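Local atomic coordinates of globin III, extracellular (Lumbricus terrestris, PDB entry 1X9F), a protein that binds haem and probably transports oxygen as one globin subunit of the giant extracellular haemoglobin (erythrocruorin) of the earthworm. Residues C6-E9 and E10-R13. Sequence-based numbering, arbitrary orientation.
Sequences CCSE and EDHR
S8 and D11 lie at the start of helix 9-20, where the chain passes from an irregular loop, with C7 in the left-handed region, into the first turn and H12 N bonds S8 O at 3.0 Å and R13 N bonds E9 O at 3.1 Å. S8 is the N-cap. With OG between its own backbone N and carbonyl carbon (chi1 67°), the hydroxyl turns back to accept from D11 N at 3.2 Å. D11 reciprocates: OD1 takes S8 N at 2.9 Å, on its anti side and 26° out of the carboxylate plane. The two bonds make a capping box, occupying two amide N-H groups at the helix start; the helix dipole would probably favour the carboxylate's negative charge. S8 OG also bonds an acidic side chain of another protein's chain, and the backbone of that chain bonds D11 OD2, so that the carboxylate, held at both oxygens, is fixed in rotation. H12 folds back along the turn, its ring lying with one face against E9 O, 3.4 Å above the plane and over its centre. The E9 carboxylate runs alongside, OE2 3.4 Å from H12 CE1, its plane 69° from the ring, while H12 NE2 bonds D86. Replacing H12 by an alanine would probably leave D86 OD2 without this partner and open a gap beside E9 O. C7 SG rests 3.9 Å from H12 CB. Within the same turn, R13 grips E10 side-on, NE to OE2 at 2.7 Å and NH2 to OE1, which has a second, basic partner on the other protein's chain. C6 is disulfide-linked to a chain of another protein, while the C7-C139 disulfide ties the capped end to helix 133-148, where D11 packs against A135 and S138 and H12 against C139.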
loop_
_atom_site.group_PDB
_atom_site.type_symbol
_atom_site.label_atom_id
_atom_site.label_comp_id
_atom_site.label_asym_id
_atom_site.label_seq_id
_atom_site.Cartn_x
_atom_site.Cartn_y
_atom_site.Cartn_z
ATOM N N CYS C 6 27.588 3.220 23.901
ATOM C CA CYS C 6 28.358 3.945 22.934
ATOM C C CYS C 6 28.749 2.976 21.846
ATOM O O CYS C 6 29.469 2.005 22.104
ATOM C CB CYS C 6 29.602 4.500 23.605
ATOM S SG CYS C 6 29.855 6.212 23.149
ATOM N N CYS C 7 28.273 3.239 20.632
ATOM C CA CYS C 7 28.399 2.291 19.534
ATOM C C CYS C 7 27.953 0.906 20.015
ATOM O O CYS C 7 28.701 -0.077 19.965
ATOM C CB CYS C 7 29.826 2.273 18.986
ATOM S SG CYS C 7 29.966 1.381 17.426
ATOM N N SER C 8 26.721 0.873 20.512
ATOM C CA SER C 8 26.080 -0.326 21.020
ATOM C C SER C 8 25.896 -1.376 19.926
ATOM O O SER C 8 26.238 -1.142 18.762
ATOM C CB SER C 8 24.714 0.049 21.597
ATOM O OG SER C 8 23.840 0.490 20.564
ATOM N N GLU C 9 25.352 -2.529 20.314
ATOM C CA GLU C 9 25.006 -3.593 19.375
ATOM C C GLU C 9 24.198 -3.072 18.193
ATOM O O GLU C 9 24.653 -3.156 17.051
ATOM C CB GLU C 9 24.207 -4.695 20.076
ATOM C CG GLU C 9 24.973 -5.496 21.122
ATOM C CD GLU C 9 26.109 -6.330 20.545
ATOM O OE1 GLU C 9 27.053 -6.629 21.307
ATOM O OE2 GLU C 9 26.068 -6.694 19.345
ATOM N N GLU C 10 23.003 -2.542 18.473
ATOM C CA GLU C 10 22.126 -1.982 17.438
ATOM C C GLU C 10 22.817 -0.855 16.666
ATOM O O GLU C 10 22.691 -0.787 15.445
ATOM C CB GLU C 10 20.795 -1.485 18.020
ATOM C CG GLU C 10 19.728 -2.560 18.270
ATOM C CD GLU C 10 18.951 -2.929 17.014
ATOM O OE1 GLU C 10 18.062 -2.144 16.597
ATOM O OE2 GLU C 10 19.214 -4.022 16.452
ATOM N N ASP C 11 23.548 0.014 17.377
ATOM C CA ASP C 11 24.323 1.105 16.752
ATOM C C ASP C 11 25.198 0.608 15.609
ATOM O O ASP C 11 25.085 1.092 14.479
ATOM C CB ASP C 11 25.235 1.807 17.765
ATOM C CG ASP C 11 24.498 2.786 18.659
ATOM O OD1 ASP C 11 25.037 3.102 19.741
ATOM O OD2 ASP C 11 23.393 3.300 18.376
ATOM N N HIS C 12 26.066 -0.355 15.906
ATOM C CA HIS C 12 26.996 -0.833 14.892
ATOM C C HIS C 12 26.306 -1.627 13.781
ATOM O O HIS C 12 26.798 -1.678 12.657
ATOM C CB HIS C 12 28.203 -1.564 15.512
ATOM C CG HIS C 12 27.958 -3.000 15.867
ATOM N ND1 HIS C 12 28.046 -3.471 17.160
ATOM C CD2 HIS C 12 27.673 -4.074 15.093
ATOM C CE1 HIS C 12 27.803 -4.770 17.169
ATOM N NE2 HIS C 12 27.571 -5.159 15.928
ATOM N N ARG C 13 25.160 -2.222 14.097
ATOM C CA ARG C 13 24.357 -2.922 13.110
ATOM C C ARG C 13 23.717 -1.906 12.145
ATOM O O ARG C 13 23.628 -2.167 10.944
ATOM C CB ARG C 13 23.299 -3.792 13.819
ATOM C CG ARG C 13 22.449 -4.662 12.897
ATOM C CD ARG C 13 21.165 -5.228 13.538
ATOM N NE ARG C 13 20.201 -4.191 13.947
ATOM C CZ ARG C 13 19.428 -3.487 13.112
ATOM N NH1 ARG C 13 19.491 -3.681 11.798
ATOM N NH2 ARG C 13 18.593 -2.576 13.597
#